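Side-chain contacts in bifunctional endomannanase/endoglucanase (Caldanaerobius polysaccharolyticus, PDB 3W0K), which probably hydrolyses internal linkages of beta-mannans and of beta-glucans such as cellulose, as a TIM-barrel glycoside hydrolase of family 5: residues Phe47-Phe52 / Val112-Leu117; Glu63-Tyr68 / Ile77-Asn82; Leu81-Ala86 / Glu116-Arg121. All coordinates share one frame; numbering follows the deposited sequence.

Contact 1: Phe47-Phe52 / Val112-Leu117; sequences FWTRNF and VYQWEL
A buried, edge-on contact between an indole and a side-chain amide joins Trp48, in the loop after the second TIM-barrel strand (38-44), to Gln114 of helix 105-121, which follows the third. The backbones stay well apart, with Thr49 CA and Gln114 CA 10.2 Å from each other, and the gap is bridged by long side chains. Trp48 has CG placed between its backbone N and carbonyl carbon (chi1 66°), which sends the indole toward the helix with its pyrrole N-H edge leading. Gln114 reaches back with a chain folded at chi2 (-72°), and its amide ends at that edge instead of over a ring face. Amide and indole are turned only 8° from one another, nearly coplanar, and Gln114 CD sits in the ring plane 3.8 Å from Trp48 NE1. The closest approach, 2.7 Å, is from Trp48 NE1 to the atom modelled as Gln114 NE2; because the amide is probably turned over in the model, this pair may be a hydrogen bond once it is turned back. Thr49 stands at the margin of the contact, its hydroxyl bonded to Tyr45 O. On the helix, Leu117 CG lies 3.8 Å above the Tyr113 ring, toward its rim. The loop residues Phe55 and Pro57 pack on Tyr113. Trp48 also meets Phe62, at the start of helix 62-74, edge-to-face and rests on Leu83 of strand 78-83, while Val112 and Trp115 turn to helix 148-165, the next along the barrel.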
loop_
_atom_site.group_PDB
_atom_site.type_symbol
_atom_site.label_atom_id
_atom_site.label_comp_id
_atom_site.label_asym_id
_atom_site.label_seq_id
_atom_site.Cartn_x
_atom_site.Cartn_y
_atom_site.Cartn_z
ATOM N N PHE A 47 -15.405 1.179 9.775
ATOM C CA PHE A 47 -16.463 0.396 9.144
ATOM C C PHE A 47 -17.052 -0.603 10.143
ATOM O O PHE A 47 -18.196 -1.027 9.995
ATOM C CB PHE A 47 -15.940 -0.359 7.918
ATOM C CG PHE A 47 -16.042 0.415 6.633
ATOM C CD1 PHE A 47 -17.267 0.562 5.990
ATOM C CD2 PHE A 47 -14.908 0.967 6.044
ATOM C CE1 PHE A 47 -17.362 1.247 4.774
ATOM C CE2 PHE A 47 -14.991 1.652 4.830
ATOM C CZ PHE A 47 -16.221 1.791 4.194
ATOM N N TRP A 48 -16.274 -0.965 11.163
ATOM C CA TRP A 48 -16.736 -1.920 12.169
ATOM C C TRP A 48 -16.576 -1.409 13.598
ATOM O O TRP A 48 -16.853 -2.135 14.556
ATOM C CB TRP A 48 -16.001 -3.261 12.010
ATOM C CG TRP A 48 -14.515 -3.208 12.290
ATOM C CD1 TRP A 48 -13.913 -3.229 13.517
ATOM C CD2 TRP A 48 -13.452 -3.169 11.327
ATOM N NE1 TRP A 48 -12.550 -3.209 13.380
ATOM C CE2 TRP A 48 -12.238 -3.174 12.046
ATOM C CE3 TRP A 48 -13.410 -3.136 9.927
ATOM C CZ2 TRP A 48 -10.990 -3.149 11.413
ATOM C CZ3 TRP A 48 -12.170 -3.112 9.297
ATOM C CH2 TRP A 48 -10.976 -3.119 10.043
ATOM N N THR A 49 -16.145 -0.159 13.740
ATOM C CA THR A 49 -15.931 0.429 15.059
ATOM C C THR A 49 -16.643 1.765 15.181
ATOM O O THR A 49 -16.393 2.684 14.401
ATOM C CB THR A 49 -14.432 0.669 15.316
ATOM O OG1 THR A 49 -13.693 -0.517 15.006
ATOM C CG2 THR A 49 -14.187 1.054 16.773
ATOM N N ARG A 50 -17.510 1.878 16.183
ATOM C CA ARG A 50 -18.250 3.110 16.400
ATOM C C ARG A 50 -17.668 3.932 17.543
ATOM O O ARG A 50 -17.353 3.400 18.605
ATOM C CB ARG A 50 -19.727 2.803 16.675
ATOM C CG ARG A 50 -20.601 4.046 16.778
ATOM C CD ARG A 50 -22.056 3.742 16.439
ATOM N NE ARG A 50 -22.223 3.322 15.047
ATOM C CZ ARG A 50 -22.210 4.145 13.999
ATOM N NH1 ARG A 50 -22.038 5.450 14.169
ATOM N NH2 ARG A 50 -22.372 3.660 12.775
ATOM N N ASN A 51 -17.479 5.222 17.278
ATOM C CA ASN A 51 -16.967 6.177 18.258
ATOM C C ASN A 51 -15.763 5.717 19.092
ATOM O O ASN A 51 -15.756 5.835 20.322
ATOM C CB ASN A 51 -18.109 6.636 19.173
ATOM C CG ASN A 51 -17.768 7.893 19.950
ATOM O OD1 ASN A 51 -17.085 8.786 19.443
ATOM N ND2 ASN A 51 -18.242 7.967 21.190
ATOM N N PHE A 52 -14.753 5.184 18.408
ATOM C CA PHE A 52 -13.509 4.729 19.036
ATOM C C PHE A 52 -13.656 3.609 20.065
ATOM O O PHE A 52 -12.767 3.398 20.888
ATOM C CB PHE A 52 -12.773 5.930 19.651
ATOM C CG PHE A 52 -12.738 7.131 18.752
ATOM C CD1 PHE A 52 -11.941 7.138 17.611
ATOM C CD2 PHE A 52 -13.552 8.231 19.009
ATOM C CE1 PHE A 52 -11.961 8.224 16.734
ATOM C CE2 PHE A 52 -13.579 9.321 18.141
ATOM C CZ PHE A 52 -12.782 9.315 17.001
ATOM N N VAL A 112 -3.643 -3.594 18.669
ATOM C CA VAL A 112 -3.207 -4.973 18.862
ATOM C C VAL A 112 -4.418 -5.911 18.890
ATOM O O VAL A 112 -4.388 -6.986 18.286
ATOM C CB VAL A 112 -2.360 -5.114 20.156
ATOM C CG1 VAL A 112 -2.059 -6.587 20.454
ATOM C CG2 VAL A 112 -1.061 -4.339 20.002
ATOM N N TYR A 113 -5.492 -5.480 19.548
ATOM C CA TYR A 113 -6.715 -6.275 19.637
ATOM C C TYR A 113 -7.309 -6.535 18.251
ATOM O O TYR A 113 -7.750 -7.650 17.968
ATOM C CB TYR A 113 -7.738 -5.577 20.540
ATOM C CG TYR A 113 -9.123 -6.186 20.516
ATOM C CD1 TYR A 113 -9.380 -7.418 21.117
ATOM C CD2 TYR A 113 -10.180 -5.526 19.890
ATOM C CE1 TYR A 113 -10.657 -7.977 21.093
ATOM C CE2 TYR A 113 -11.456 -6.075 19.861
ATOM C CZ TYR A 113 -11.687 -7.298 20.461
ATOM O OH TYR A 113 -12.950 -7.843 20.414
ATOM N N GLN A 114 -7.301 -5.514 17.391
ATOM C CA GLN A 114 -7.826 -5.636 16.026
ATOM C C GLN A 114 -7.070 -6.735 15.293
ATOM O O GLN A 114 -7.672 -7.604 14.660
ATOM C CB GLN A 114 -7.617 -4.341 15.232
ATOM C CG GLN A 114 -8.148 -3.077 15.864
ATOM C CD GLN A 114 -9.650 -2.989 15.835
ATOM O OE1 GLN A 114 -10.308 -3.098 16.866
ATOM N NE2 GLN A 114 -10.203 -2.767 14.652
ATOM N N TRP A 115 -5.744 -6.668 15.363
ATOM C CA TRP A 115 -4.903 -7.649 14.697
ATOM C C TRP A 115 -5.039 -9.047 15.275
ATOM O O TRP A 115 -4.946 -10.030 14.543
ATOM C CB TRP A 115 -3.450 -7.174 14.647
ATOM C CG TRP A 115 -3.238 -6.214 13.512
ATOM C CD1 TRP A 115 -2.775 -4.930 13.588
ATOM C CD2 TRP A 115 -3.530 -6.454 12.126
ATOM N NE1 TRP A 115 -2.766 -4.355 12.337
ATOM C CE2 TRP A 115 -3.225 -5.268 11.423
ATOM C CE3 TRP A 115 -4.028 -7.555 11.413
ATOM C CZ2 TRP A 115 -3.397 -5.151 10.036
ATOM C CZ3 TRP A 115 -4.202 -7.439 10.036
ATOM C CH2 TRP A 115 -3.886 -6.243 9.363
ATOM N N GLU A 116 -5.300 -9.140 16.575
ATOM C CA GLU A 116 -5.494 -10.444 17.197
ATOM C C GLU A 116 -6.805 -11.036 16.683
ATOM O O GLU A 116 -6.905 -12.244 16.471
ATOM C CB GLU A 116 -5.519 -10.327 18.718
ATOM C CG GLU A 116 -4.156 -10.040 19.327
ATOM C CD GLU A 116 -4.204 -9.901 20.838
ATOM O OE1 GLU A 116 -5.152 -9.272 21.354
ATOM O OE2 GLU A 116 -3.289 -10.418 21.508
ATOM N N LEU A 117 -7.802 -10.175 16.472
ATOM C CA LEU A 117 -9.099 -10.605 15.948
ATOM C C LEU A 117 -8.916 -11.257 14.583
ATOM O O LEU A 117 -9.412 -12.357 14.343
ATOM C CB LEU A 117 -10.054 -9.421 15.804
ATOM C CG LEU A 117 -10.683 -8.820 17.057
ATOM C CD1 LEU A 117 -11.483 -7.593 16.660
ATOM C CD2 LEU A 117 -11.573 -9.850 17.743
#

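Contact 2: Glu63-Tyr68 / Ile77-Asn82; sequences EYIDLY and IHMCLN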
loop_
_atom_site.group_PDB
_atom_site.type_symbol
_atom_site.label_atom_id
_atom_site.label_comp_id
_atom_site.label_asym_id
_atom_site.label_seq_id
_atom_site.Cartn_x
_atom_site.Cartn_y
_atom_site.Cartn_z
ATOM N N GLU A 63 -17.455 -10.183 7.537
ATOM C CA GLU A 63 -17.922 -11.090 6.495
ATOM C C GLU A 63 -17.521 -10.566 5.120
ATOM O O GLU A 63 -17.379 -11.340 4.174
ATOM C CB GLU A 63 -19.430 -11.309 6.596
ATOM C CG GLU A 63 -19.805 -12.132 7.817
ATOM C CD GLU A 63 -21.299 -12.355 7.968
ATOM O OE1 GLU A 63 -21.707 -12.828 9.050
ATOM O OE2 GLU A 63 -22.064 -12.070 7.019
ATOM N N TYR A 64 -17.329 -9.251 5.017
ATOM C CA TYR A 64 -16.893 -8.648 3.761
ATOM C C TYR A 64 -15.445 -9.037 3.510
ATOM O O TYR A 64 -15.070 -9.355 2.385
ATOM C CB TYR A 64 -17.011 -7.128 3.804
ATOM C CG TYR A 64 -18.381 -6.618 3.442
ATOM C CD1 TYR A 64 -18.746 -6.442 2.104
ATOM C CD2 TYR A 64 -19.308 -6.295 4.429
ATOM C CE1 TYR A 64 -20.000 -5.951 1.761
ATOM C CE2 TYR A 64 -20.567 -5.800 4.094
ATOM C CZ TYR A 64 -20.904 -5.631 2.762
ATOM O OH TYR A 64 -22.141 -5.133 2.428
ATOM N N ILE A 65 -14.634 -9.013 4.565
ATOM C CA ILE A 65 -13.228 -9.382 4.449
ATOM C C ILE A 65 -13.130 -10.866 4.092
ATOM O O ILE A 65 -12.308 -11.249 3.263
ATOM C CB ILE A 65 -12.441 -9.041 5.736
ATOM C CG1 ILE A 65 -12.539 -7.535 6.007
ATOM C CG2 ILE A 65 -10.974 -9.445 5.585
ATOM C CD1 ILE A 65 -11.911 -7.085 7.309
ATOM N N ASP A 66 -14.017 -11.683 4.666
ATOM C CA ASP A 66 -14.051 -13.120 4.365
ATOM C C ASP A 66 -14.318 -13.299 2.871
ATOM O O ASP A 66 -13.702 -14.141 2.215
ATOM C CB ASP A 66 -15.196 -13.822 5.105
ATOM C CG ASP A 66 -15.015 -13.860 6.606
ATOM O OD1 ASP A 66 -13.943 -13.482 7.116
ATOM O OD2 ASP A 66 -15.970 -14.295 7.280
ATOM N N LEU A 67 -15.255 -12.505 2.356
ATOM C CA LEU A 67 -15.643 -12.561 0.950
ATOM C C LEU A 67 -14.506 -12.137 0.028
ATOM O O LEU A 67 -14.276 -12.765 -1.007
ATOM C CB LEU A 67 -16.889 -11.703 0.708
ATOM C CG LEU A 67 -17.519 -11.773 -0.685
ATOM C CD1 LEU A 67 -17.798 -13.217 -1.077
ATOM C CD2 LEU A 67 -18.800 -10.951 -0.695
ATOM N N TYR A 68 -13.794 -11.076 0.403
ATOM C CA TYR A 68 -12.668 -10.613 -0.402
ATOM C C TYR A 68 -11.635 -11.737 -0.488
ATOM O O TYR A 68 -11.106 -12.029 -1.561
ATOM C CB TYR A 68 -12.004 -9.384 0.231
ATOM C CG TYR A 68 -12.874 -8.152 0.400
ATOM C CD1 TYR A 68 -14.054 -7.982 -0.327
ATOM C CD2 TYR A 68 -12.506 -7.154 1.300
ATOM C CE1 TYR A 68 -14.851 -6.839 -0.153
ATOM C CE2 TYR A 68 -13.286 -6.017 1.481
ATOM C CZ TYR A 68 -14.453 -5.862 0.755
ATOM O OH TYR A 68 -15.211 -4.729 0.943
ATOM N N ILE A 77 -5.045 -15.485 -6.225
ATOM C CA ILE A 77 -4.556 -14.147 -5.930
ATOM C C ILE A 77 -4.340 -14.042 -4.428
ATOM O O ILE A 77 -5.219 -14.404 -3.648
ATOM C CB ILE A 77 -5.581 -13.072 -6.371
ATOM C CG1 ILE A 77 -5.685 -13.044 -7.899
ATOM C CG2 ILE A 77 -5.187 -11.700 -5.837
ATOM C CD1 ILE A 77 -6.792 -12.157 -8.425
ATOM N N HIS A 78 -3.143 -13.615 -4.035
ATOM C CA HIS A 78 -2.800 -13.426 -2.627
ATOM C C HIS A 78 -3.446 -12.129 -2.152
ATOM O O HIS A 78 -3.394 -11.113 -2.854
ATOM C CB HIS A 78 -1.279 -13.310 -2.467
ATOM C CG HIS A 78 -0.842 -12.913 -1.089
ATOM N ND1 HIS A 78 -0.454 -13.832 -0.138
ATOM C CD2 HIS A 78 -0.751 -11.697 -0.496
ATOM C CE1 HIS A 78 -0.146 -13.200 0.982
ATOM N NE2 HIS A 78 -0.318 -11.904 0.791
ATOM N N MET A 79 -4.054 -12.163 -0.968
ATOM C CA MET A 79 -4.686 -10.972 -0.415
ATOM C C MET A 79 -3.898 -10.433 0.768
ATOM O O MET A 79 -3.587 -11.165 1.712
ATOM C CB MET A 79 -6.121 -11.260 0.028
ATOM C CG MET A 79 -6.862 -10.007 0.494
ATOM S SD MET A 79 -8.567 -10.308 0.991
ATOM C CE MET A 79 -8.460 -10.046 2.755
ATOM N N CYS A 80 -3.553 -9.154 0.697
ATOM C CA CYS A 80 -2.827 -8.500 1.773
ATOM C C CYS A 80 -3.776 -7.517 2.447
ATOM O O CYS A 80 -4.145 -6.494 1.861
ATOM C CB CYS A 80 -1.602 -7.767 1.226
ATOM S SG CYS A 80 -0.672 -6.890 2.500
ATOM N N LEU A 81 -4.201 -7.856 3.662
ATOM C CA LEU A 81 -5.118 -7.018 4.434
ATOM C C LEU A 81 -4.332 -5.948 5.177
ATOM O O LEU A 81 -3.408 -6.258 5.928
ATOM C CB LEU A 81 -5.904 -7.876 5.432
ATOM C CG LEU A 81 -6.874 -7.145 6.365
ATOM C CD1 LEU A 81 -7.993 -6.488 5.572
ATOM C CD2 LEU A 81 -7.445 -8.136 7.378
ATOM N N ASN A 82 -4.724 -4.691 4.989
ATOM C CA ASN A 82 -4.041 -3.568 5.622
ATOM C C ASN A 82 -4.974 -2.645 6.396
ATOM O O ASN A 82 -6.085 -2.367 5.951
ATOM C CB ASN A 82 -3.322 -2.738 4.542
ATOM C CG ASN A 82 -2.878 -1.366 5.044
ATOM O OD1 ASN A 82 -3.430 -0.338 4.651
ATOM N ND2 ASN A 82 -1.888 -1.352 5.929
#
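Tyr68 meets Met79 through its CB and not through its ring. The ring carries the carbonyl of Tyr64 over one face, with Tyr64 O 3.1 Å above the plane and offset toward the rim; the Trp10 ring packs against it at a steep angle, and Tyr68 OH, leading away from the strand, is hydrogen-bonded to Glu21 O. At the root of this side chain the sulfur of Met79 settles against the helix, Met79 SD lying 3.6 Å from Tyr68 CB and 3.7 Å from Tyr68 C. Met79 gets there by running out straight, CG anti to its backbone N (chi1 -175°), before bending at chi3 (111°), which swings the methyl one turn back along the helix. There Met79 CE touches Ile65 CG2 at 3.8 Å. Helix 62-74 is the connection in the beta-alpha-beta unit formed with parallel strands 38-44 and 78-83, one step of the closed eight-stranded barrel; the short segments of helix and strand run nearly antiparallel, at 152°, with axes 10.6 Å apart. Replacing Met79 by an alanine would probably open a gap between strand and helix, leaving Ile65 CG2 and Tyr68 CB without the thioether that fills the space. Two residues on, Leu81 faces the same way and meets the same Ile65 methyl beside Met79: Leu81 CD1 and Leu81 CD2 each lie 4.2 Å from Ile65 CG2, so all three methyls reach that branch from the strand side. The side chains of Met79 and Leu81 each cross that of Ile65 at about a right angle.

Contact 3: Leu81-Ala86 / Glu116-Arg121; sequences LNLHRA and ELFAKR
Phe118 points from helix 105-121 toward the barrel and lays one ring face on Leu81, with the ring's edge turned to Leu83. Starting at the root, Phe118 CB is 4.5 Å from Leu81 CD2, and CG stands beside the backbone N, anti to the carbonyl carbon (chi1 -67°), which brings the ring face against the Leu81 side chain. Phe118 CG and Phe118 CD2 are then each 3.9 Å from Leu81 CD2, with Phe118 CD1 a little farther off. The methyl sits over the ring's centre: Leu81 CD2 is 3.9 Å from the Phe118 centroid and 11° off the normal, a CH-pi contact. At the next atom out, Phe118 CE2 has Leu83 CD2 near the ring plane at 4.4 Å, an edge approach and a looser one. Leu83 does not start out pointing at the helix, and only its end closes in. Ile65 of helix 62-74 approaches Phe118 CE1 from the same side as Leu81, at the rim, and Trp48 meets the edge at Phe118 CZ. Strand 78-83 and helix 105-121 form the third beta-alpha pair of the TIM barrel, and their interface is this apolar layer between the strands and the surrounding helices. Past Leu83 the chain turns a corner at His84, whose NE2 binds a Tris molecule, probably from the crystallisation liquor; in this fold the active site lies at that C-terminal end of the strands. Toward the helix's own C-terminus, Lys120 NZ makes a weak bond back to Glu116 O.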
loop_
_atom_site.group_PDB
_atom_site.type_symbol
_atom_site.label_atom_id
_atom_site.label_comp_id
_atom_site.label_asym_id
_atom_site.label_seq_id
_atom_site.Cartn_x
_atom_site.Cartn_y
_atom_site.Cartn_z
ATOM N N LEU A 81 -4.201 -7.856 3.662
ATOM C CA LEU A 81 -5.118 -7.018 4.434
ATOM C C LEU A 81 -4.332 -5.948 5.177
ATOM O O LEU A 81 -3.408 -6.258 5.928
ATOM C CB LEU A 81 -5.904 -7.876 5.432
ATOM C CG LEU A 81 -6.874 -7.145 6.365
ATOM C CD1 LEU A 81 -7.993 -6.488 5.572
ATOM C CD2 LEU A 81 -7.445 -8.136 7.378
ATOM N N ASN A 82 -4.724 -4.691 4.989
ATOM C CA ASN A 82 -4.041 -3.568 5.622
ATOM C C ASN A 82 -4.974 -2.645 6.396
ATOM O O ASN A 82 -6.085 -2.367 5.951
ATOM C CB ASN A 82 -3.322 -2.738 4.542
ATOM C CG ASN A 82 -2.878 -1.366 5.044
ATOM O OD1 ASN A 82 -3.430 -0.338 4.651
ATOM N ND2 ASN A 82 -1.888 -1.352 5.929
ATOM N N LEU A 83 -4.537 -2.195 7.571
ATOM C CA LEU A 83 -5.329 -1.221 8.313
ATOM C C LEU A 83 -4.803 0.124 7.813
ATOM O O LEU A 83 -3.662 0.498 8.101
ATOM C CB LEU A 83 -5.131 -1.336 9.830
ATOM C CG LEU A 83 -5.828 -2.486 10.560
ATOM C CD1 LEU A 83 -5.683 -2.285 12.066
ATOM C CD2 LEU A 83 -7.302 -2.534 10.187
ATOM N N HIS A 84 -5.591 0.789 6.971
ATOM C CA HIS A 84 -5.204 2.083 6.416
ATOM C C HIS A 84 -5.455 3.160 7.460
ATOM O O HIS A 84 -4.625 4.054 7.664
ATOM C CB HIS A 84 -5.974 2.379 5.136
ATOM C CG HIS A 84 -5.421 3.538 4.376
ATOM N ND1 HIS A 84 -5.884 4.824 4.544
ATOM C CD2 HIS A 84 -4.402 3.617 3.488
ATOM C CE1 HIS A 84 -5.170 5.647 3.797
ATOM N NE2 HIS A 84 -4.265 4.939 3.147
ATOM N N ARG A 85 -6.658 3.135 8.024
ATOM C CA ARG A 85 -7.001 4.016 9.128
ATOM C C ARG A 85 -7.110 2.986 10.243
ATOM O O ARG A 85 -7.922 2.055 10.170
ATOM C CB ARG A 85 -8.333 4.753 8.946
ATOM C CG ARG A 85 -8.699 5.578 10.196
ATOM C CD ARG A 85 -9.900 6.491 9.990
ATOM N NE ARG A 85 -9.608 7.584 9.066
ATOM C CZ ARG A 85 -9.030 8.734 9.400
ATOM N NH1 ARG A 85 -8.663 8.975 10.655
ATOM N NH2 ARG A 85 -8.808 9.650 8.463
ATOM N N ALA A 86 -6.183 3.079 11.186
ATOM C CA ALA A 86 -6.115 2.177 12.327
ATOM C C ALA A 86 -6.441 2.965 13.584
ATOM O O ALA A 86 -6.487 4.193 13.549
ATOM C CB ALA A 86 -4.699 1.600 12.432
ATOM N N GLU A 116 -5.300 -9.140 16.575
ATOM C CA GLU A 116 -5.494 -10.444 17.197
ATOM C C GLU A 116 -6.805 -11.036 16.683
ATOM O O GLU A 116 -6.905 -12.244 16.471
ATOM C CB GLU A 116 -5.519 -10.327 18.718
ATOM C CG GLU A 116 -4.156 -10.040 19.327
ATOM C CD GLU A 116 -4.204 -9.901 20.838
ATOM O OE1 GLU A 116 -5.152 -9.272 21.354
ATOM O OE2 GLU A 116 -3.289 -10.418 21.508
ATOM N N LEU A 117 -7.802 -10.175 16.472
ATOM C CA LEU A 117 -9.099 -10.605 15.948
ATOM C C LEU A 117 -8.916 -11.257 14.583
ATOM O O LEU A 117 -9.412 -12.357 14.343
ATOM C CB LEU A 117 -10.054 -9.421 15.804
ATOM C CG LEU A 117 -10.683 -8.820 17.057
ATOM C CD1 LEU A 117 -11.483 -7.593 16.660
ATOM C CD2 LEU A 117 -11.573 -9.850 17.743
ATOM N N PHE A 118 -8.186 -10.584 13.697
ATOM C CA PHE A 118 -7.941 -11.114 12.362
ATOM C C PHE A 118 -7.055 -12.354 12.399
ATOM O O PHE A 118 -7.273 -13.299 11.642
ATOM C CB PHE A 118 -7.349 -10.034 11.449
ATOM C CG PHE A 118 -8.309 -8.920 11.139
ATOM C CD1 PHE A 118 -9.622 -9.198 10.768
ATOM C CD2 PHE A 118 -7.906 -7.592 11.233
ATOM C CE1 PHE A 118 -10.520 -8.167 10.495
ATOM C CE2 PHE A 118 -8.795 -6.555 10.963
ATOM C CZ PHE A 118 -10.105 -6.842 10.594
ATOM N N ALA A 119 -6.068 -12.362 13.293
ATOM C CA ALA A 119 -5.185 -13.518 13.420
ATOM C C ALA A 119 -6.005 -14.746 13.810
ATOM O O ALA A 119 -5.824 -15.829 13.246
ATOM C CB ALA A 119 -4.099 -13.251 14.455
ATOM N N LYS A 120 -6.924 -14.569 14.754
ATOM C CA LYS A 120 -7.776 -15.668 15.196
ATOM C C LYS A 120 -8.774 -16.085 14.122
ATOM O O LYS A 120 -8.945 -17.275 13.850
ATOM C CB LYS A 120 -8.543 -15.291 16.464
ATOM C CG LYS A 120 -7.697 -15.263 17.720
ATOM C CD LYS A 120 -8.568 -15.109 18.959
ATOM C CE LYS A 120 -9.156 -13.715 19.070
ATOM N NZ LYS A 120 -8.103 -12.711 19.386
ATOM N N ARG A 121 -9.403 -15.100 13.491
ATOM C CA ARG A 121 -10.403 -15.370 12.466
ATOM C C ARG A 121 -9.851 -16.158 11.285
ATOM O O ARG A 121 -10.501 -17.076 10.783
ATOM C CB ARG A 121 -11.020 -14.061 11.964
ATOM C CG ARG A 121 -12.284 -14.261 11.145
ATOM C CD ARG A 121 -12.872 -12.936 10.707
ATOM N NE ARG A 121 -14.135 -13.118 9.995
ATOM C CZ ARG A 121 -15.329 -13.114 10.577
ATOM N NH1 ARG A 121 -15.433 -12.936 11.890
ATOM N NH2 ARG A 121 -16.425 -13.267 9.847
#

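All three contacts are buried, but they differ in place and chemistry. Contacts 2 and 3 are apolar and share Leu81 on strand 78-83, which packs on helix 62-74 in one and helix 105-121 in the other. Contact 1 lies farther from the chain centre, joins a loop to a helix, and brings polar groups together. Contacts 1 and 3 both use helix 105-121 and meet where Trp48 CH2 approaches Leu83 CD2 (3.7 Å). Ile65 and Phe118 join contacts 2 and 3 into one apolar layer, and nearer the outside the Asp66 OD2 to Arg121 NH2 salt bridge (2.8 Å) ties the two helices directly.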